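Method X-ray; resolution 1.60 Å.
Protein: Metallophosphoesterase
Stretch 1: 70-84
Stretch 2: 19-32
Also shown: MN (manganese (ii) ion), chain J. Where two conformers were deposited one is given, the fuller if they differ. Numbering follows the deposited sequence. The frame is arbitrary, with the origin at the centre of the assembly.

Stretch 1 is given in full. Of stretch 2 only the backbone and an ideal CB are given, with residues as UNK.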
# COMPACT_ATOMS: atom_id res chain seq x y z
N GLY A 70 11.25 -7.21 -2.66
CA GLY A 70 12.01 -7.34 -1.42
C GLY A 70 12.22 -8.74 -0.88
O GLY A 70 11.71 -9.73 -1.42
N PRO A 71 12.95 -8.86 0.23
CA PRO A 71 13.50 -10.13 0.70
C PRO A 71 12.59 -10.95 1.59
O PRO A 71 12.89 -12.13 1.77
CB PRO A 71 14.71 -9.68 1.53
CG PRO A 71 14.24 -8.38 2.08
CD PRO A 71 13.54 -7.70 0.96
N LYS A 72 11.49 -10.37 2.09
CA LYS A 72 10.68 -11.01 3.13
C LYS A 72 9.20 -10.81 2.85
O LYS A 72 8.40 -10.44 3.69
CB LYS A 72 11.09 -10.51 4.53
CG LYS A 72 12.40 -11.12 4.99
CD LYS A 72 12.69 -10.69 6.41
CE LYS A 72 14.07 -11.21 6.87
NZ LYS A 72 14.16 -11.02 8.38
N ILE A 73 8.82 -11.02 1.59
CA ILE A 73 7.44 -10.84 1.16
C ILE A 73 6.40 -11.70 1.96
O ILE A 73 5.33 -11.19 2.30
CB ILE A 73 7.37 -11.15 -0.33
CG1 ILE A 73 8.28 -10.16 -1.07
CG2 ILE A 73 5.93 -11.07 -0.80
CD1 ILE A 73 8.64 -10.57 -2.56
N THR A 74 6.66 -12.98 2.23
CA THR A 74 5.64 -13.76 2.93
C THR A 74 5.47 -13.32 4.40
O THR A 74 4.38 -13.37 4.91
CB THR A 74 5.84 -15.29 2.88
OG1 THR A 74 7.05 -15.64 3.55
CG2 THR A 74 5.91 -15.78 1.44
N GLU A 75 6.55 -12.85 5.01
CA GLU A 75 6.46 -12.34 6.38
C GLU A 75 5.65 -11.05 6.39
O GLU A 75 4.82 -10.87 7.29
CB GLU A 75 7.84 -12.11 7.00
CG GLU A 75 8.62 -13.40 7.26
CD GLU A 75 7.78 -14.51 7.87
OE1 GLU A 75 7.21 -14.31 8.97
OE2 GLU A 75 7.67 -15.59 7.24
N VAL A 76 5.89 -10.16 5.41
CA VAL A 76 5.05 -8.98 5.29
C VAL A 76 3.58 -9.39 5.17
O VAL A 76 2.70 -8.83 5.80
CB VAL A 76 5.43 -8.11 4.07
CG1 VAL A 76 4.42 -6.99 3.84
CG2 VAL A 76 6.84 -7.49 4.28
N LEU A 77 3.31 -10.37 4.31
CA LEU A 77 1.93 -10.77 4.11
C LEU A 77 1.32 -11.32 5.39
O LEU A 77 0.18 -10.97 5.76
CB LEU A 77 1.86 -11.85 3.01
CG LEU A 77 1.90 -11.26 1.61
CD1 LEU A 77 2.20 -12.38 0.63
CD2 LEU A 77 0.58 -10.60 1.28
N LYS A 78 2.06 -12.16 6.08
CA LYS A 78 1.50 -12.73 7.31
C LYS A 78 1.20 -11.64 8.33
O LYS A 78 0.20 -11.68 9.03
CB LYS A 78 2.50 -13.73 7.91
CG LYS A 78 2.65 -14.97 7.07
CD LYS A 78 3.80 -15.83 7.53
CE LYS A 78 4.11 -16.88 6.49
NZ LYS A 78 5.06 -17.81 7.05
N LEU A 79 2.12 -10.70 8.45
CA LEU A 79 1.96 -9.63 9.42
C LEU A 79 0.75 -8.79 9.05
O LEU A 79 -0.11 -8.54 9.89
CB LEU A 79 3.24 -8.78 9.53
CG LEU A 79 3.12 -7.60 10.48
CD1 LEU A 79 3.10 -8.15 11.90
CD2 LEU A 79 4.32 -6.62 10.31
N VAL A 80 0.68 -8.32 7.80
CA VAL A 80 -0.41 -7.44 7.41
C VAL A 80 -1.80 -8.11 7.45
O VAL A 80 -2.78 -7.53 7.95
CB VAL A 80 -0.16 -6.86 5.99
CG1 VAL A 80 -1.35 -6.04 5.55
CG2 VAL A 80 1.09 -6.04 6.03
N MET A 81 -1.85 -9.36 6.99
CA MET A 81 -3.11 -10.10 7.06
C MET A 81 -3.64 -10.30 8.49
O MET A 81 -4.84 -10.15 8.76
CB MET A 81 -2.94 -11.44 6.37
CG MET A 81 -2.83 -11.22 4.89
SD MET A 81 -2.92 -12.77 4.06
CE MET A 81 -1.27 -13.18 4.24
N GLY A 82 -2.73 -10.60 9.42
CA GLY A 82 -3.08 -10.66 10.82
C GLY A 82 -3.59 -9.35 11.41
O GLY A 82 -4.43 -9.33 12.30
N MET A 83 -3.03 -8.23 10.95
CA MET A 83 -3.42 -6.93 11.43
C MET A 83 -4.79 -6.58 10.96
O MET A 83 -5.57 -5.99 11.69
CB MET A 83 -2.38 -5.88 10.99
CG MET A 83 -1.06 -6.10 11.72
SD MET A 83 0.22 -4.91 11.23
CE MET A 83 -0.41 -3.46 11.90
N VAL A 84 -5.07 -6.92 9.71
CA VAL A 84 -6.38 -6.60 9.15
C VAL A 84 -7.36 -7.48 9.91
O VAL A 84 -8.44 -7.04 10.28
CB VAL A 84 -6.42 -6.86 7.64
CG1 VAL A 84 -7.83 -6.75 7.10
CG2 VAL A 84 -5.52 -5.82 6.92
N UNK A 19 4.52 1.96 0.32
CA UNK A 19 4.83 0.65 -0.26
C UNK A 19 5.92 -0.08 0.50
O UNK A 19 7.04 0.42 0.66
CB UNK A 19 5.25 0.81 -1.72
N UNK A 20 5.60 -1.31 0.86
CA UNK A 20 6.49 -2.14 1.61
C UNK A 20 7.35 -3.07 0.76
O UNK A 20 8.53 -3.23 1.06
CB UNK A 20 5.67 -2.96 2.61
N UNK A 21 6.72 -3.63 -0.32
CA UNK A 21 7.48 -4.45 -1.28
C UNK A 21 8.45 -5.40 -0.53
O UNK A 21 9.66 -5.45 -0.81
CB UNK A 21 8.26 -3.55 -2.25
N UNK A 22 7.91 -6.16 0.40
CA UNK A 22 8.65 -7.26 1.01
C UNK A 22 9.66 -6.85 2.07
O UNK A 22 10.41 -7.68 2.52
CB UNK A 22 9.38 -8.04 -0.09
N UNK A 23 9.68 -5.57 2.42
CA UNK A 23 10.68 -5.10 3.37
C UNK A 23 10.20 -5.29 4.84
O UNK A 23 9.92 -4.31 5.53
CB UNK A 23 11.00 -3.63 3.10
N UNK A 24 10.08 -6.53 5.24
CA UNK A 24 9.62 -6.83 6.59
C UNK A 24 10.46 -6.16 7.69
O UNK A 24 9.89 -5.67 8.68
CB UNK A 24 9.62 -8.35 6.80
N UNK A 25 11.80 -6.17 7.57
CA UNK A 25 12.62 -5.71 8.70
C UNK A 25 12.29 -4.25 8.97
O UNK A 25 12.15 -3.81 10.15
CB UNK A 25 14.11 -5.89 8.42
N UNK A 26 12.13 -3.50 7.88
CA UNK A 26 11.91 -2.06 7.98
C UNK A 26 10.49 -1.81 8.46
O UNK A 26 10.25 -0.88 9.19
CB UNK A 26 12.16 -1.37 6.64
N UNK A 27 9.57 -2.63 7.98
CA UNK A 27 8.18 -2.56 8.48
C UNK A 27 8.11 -2.78 9.99
O UNK A 27 7.43 -2.03 10.69
CB UNK A 27 7.31 -3.60 7.77
N UNK A 28 8.81 -3.80 10.48
CA UNK A 28 8.80 -4.08 11.90
C UNK A 28 9.40 -2.90 12.66
O UNK A 28 8.83 -2.46 13.67
CB UNK A 28 9.57 -5.37 12.20
N UNK A 29 10.54 -2.38 12.17
CA UNK A 29 11.17 -1.21 12.78
C UNK A 29 10.23 -0.01 12.83
O UNK A 29 10.12 0.66 13.87
CB UNK A 29 12.44 -0.84 12.01
N UNK A 30 9.50 0.23 11.72
CA UNK A 30 8.66 1.40 11.64
C UNK A 30 7.47 1.26 12.60
O UNK A 30 7.08 2.20 13.31
CB UNK A 30 8.18 1.61 10.20
N UNK A 31 6.84 0.10 12.59
CA UNK A 31 5.72 -0.13 13.53
C UNK A 31 6.18 0.05 14.98
O UNK A 31 5.49 0.69 15.79
CB UNK A 31 5.14 -1.53 13.34
N UNK A 32 7.35 -0.49 15.30
CA UNK A 32 7.82 -0.39 16.69
C UNK A 32 8.10 1.05 17.04
O UNK A 32 7.79 1.52 18.15
CB UNK A 32 9.07 -1.24 16.91
MN MN J . 5.08 0.17 -5.49

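Position 19 lies out of reach of stretch 1. Its ideal CB points toward the manganese ion, so a metal ligand such as Asp, Glu or His would suit. The residue is Asp19, and its OD2 binds MN at 2.2 Å.

Position 20 points its CB toward stretch 1. The methyls of Val76 lie ahead, the nearest, CG1, 4.4 Å from the ideal CB, so an apolar side chain fits, and Val, Leu, Ile or Met would all do. It is Ile20, whose CG2 packs against Val76 CG2 at 3.7 Å.

Position 21 has phi/psi of 43/53, the left-handed region, where Gly, Asn and Asp are most at ease. The CB points away from stretch 1, on the side of the metal, which favours a ligand. The residue is His21. It adopts this left-handed backbone and binds MN through NE2 at 2.3 Å; water 1 is another ligand, at 2.3 Å from MN.

Position 22 also has positive phi, 78°, in a type I' turn from 20 to 23. An ideal CB would lie 2.6 Å from Ile73 CG1 and 3.0 Å from Gly70 C. Both points call for glycine, and Gly22 it is. With no side chain in the way, Gly22 CA comes 3.8 Å from Ile73 CA and 3.6 Å from Ile73 CG1, and Lys72 N donates a hydrogen bond to Gly22 O at 2.9 Å.

Position 23 points away from stretch 1 and precedes a helix. Ser, Thr, Asp or Asn would be usual N-caps, but stretch 1 imposes little. It is Cys23, whose SG lies 4.6 Å from Pro71 CD.

Position 24 opens the helix and points toward stretch 1. Its CB sits 3.5 Å from Lys72 CB and 3.9 Å from Val76 CG2, with Glu75 and Leu79 beyond. A long apolar or aromatic side chain could run along this surface: Leu, Met, Phe or Tyr. The residue is Tyr24. Its ring takes an off-centre CH-pi contact from Glu75 CB, 4.2 Å from the centroid, and its CE1 is 4.0 Å from Leu79 CD2.

Position 25 points sideways, but Lys72 NZ lies 5.1 Å from the ideal CB. An acid, Asp or Glu, would suit best. Asp25 OD1 forms a salt bridge with Lys72 NZ at 2.9 Å.

Position 26 has no part of stretch 1 near its CB, so many residues would do; it is Glu26.

Position 27 points toward Leu79 and Val76, which ask for a branched apolar chain or Met. Leu27 CD2 meets Leu79 CD2 at 3.6 Å and Val76 CG1 at 4.3 Å.

Positions 28, 29 and 30 make no contact, leaving the choice wide. They are Lys28, Met29 and Leu30.

Position 31, one turn after 27, again points toward stretch 1, with Leu79 and Met83 ahead. Leu, Ile or Met could bridge the gap. Leu31 CD1 reaches Leu79 CD2 at 3.7 Å and Met83 SD at 4.2 Å.

Position 32 is out of reach of stretch 1, which sets no demand, so many side chains would do. It is Glu32, whose OE2 forms a salt bridge with Lys28 NZ at 2.9 Å.

Stretch 2 (19-32) DIHGCYDELKMLLE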
# COMPACT_ATOMS: atom_id res chain seq x y z
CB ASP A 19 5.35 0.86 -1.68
CG ASP A 19 4.43 1.65 -2.55
OD1 ASP A 19 3.87 2.73 -2.19
OD2 ASP A 19 4.32 1.21 -3.75
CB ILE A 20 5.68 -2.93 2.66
CG1 ILE A 20 5.01 -1.93 3.65
CG2 ILE A 20 6.56 -3.94 3.38
CD1 ILE A 20 3.81 -2.55 4.42
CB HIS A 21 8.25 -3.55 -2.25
CG HIS A 21 7.37 -2.91 -3.27
ND1 HIS A 21 6.55 -3.65 -4.10
CD2 HIS A 21 7.20 -1.62 -3.63
CE1 HIS A 21 5.87 -2.84 -4.88
NE2 HIS A 21 6.25 -1.60 -4.63
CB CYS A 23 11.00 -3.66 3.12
SG CYS A 23 11.92 -3.48 1.51
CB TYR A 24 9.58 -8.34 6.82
CG TYR A 24 9.19 -8.70 8.23
CD1 TYR A 24 7.86 -8.74 8.58
CD2 TYR A 24 10.14 -8.90 9.19
CE1 TYR A 24 7.49 -9.05 9.87
CE2 TYR A 24 9.77 -9.20 10.50
CZ TYR A 24 8.43 -9.26 10.82
OH TYR A 24 8.04 -9.57 12.12
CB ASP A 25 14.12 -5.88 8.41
CG ASP A 25 14.55 -7.32 8.35
OD1 ASP A 25 13.84 -8.19 8.90
OD2 ASP A 25 15.65 -7.58 7.76
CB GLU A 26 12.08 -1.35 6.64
CG GLU A 26 13.56 -1.22 6.16
CD GLU A 26 14.12 -2.49 5.58
OE1 GLU A 26 13.42 -3.50 5.39
OE2 GLU A 26 15.34 -2.48 5.28
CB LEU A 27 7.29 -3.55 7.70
CG LEU A 27 5.85 -3.59 8.21
CD1 LEU A 27 5.16 -2.21 8.20
CD2 LEU A 27 5.04 -4.63 7.40
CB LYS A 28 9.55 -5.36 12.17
CG LYS A 28 9.72 -5.71 13.66
CD LYS A 28 10.51 -6.97 13.83
CE LYS A 28 10.44 -7.46 15.29
NZ LYS A 28 11.30 -6.61 16.12
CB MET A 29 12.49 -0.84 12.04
CG MET A 29 13.62 -1.81 12.26
SD MET A 29 14.95 -1.51 11.06
CE MET A 29 15.73 -0.08 11.85
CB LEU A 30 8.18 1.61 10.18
CG LEU A 30 7.23 2.77 9.99
CD1 LEU A 30 7.83 4.10 10.43
CD2 LEU A 30 6.95 2.80 8.47
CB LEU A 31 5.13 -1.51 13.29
CG LEU A 31 4.30 -1.73 11.99
CD1 LEU A 31 3.99 -3.20 11.73
CD2 LEU A 31 3.03 -0.89 11.99
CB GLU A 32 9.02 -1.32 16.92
CG GLU A 32 8.57 -2.76 16.88
CD GLU A 32 9.67 -3.79 16.96
OE1 GLU A 32 10.81 -3.52 16.54
OE2 GLU A 32 9.38 -4.89 17.42
O HOH W 1 6.94 1.52 -5.26
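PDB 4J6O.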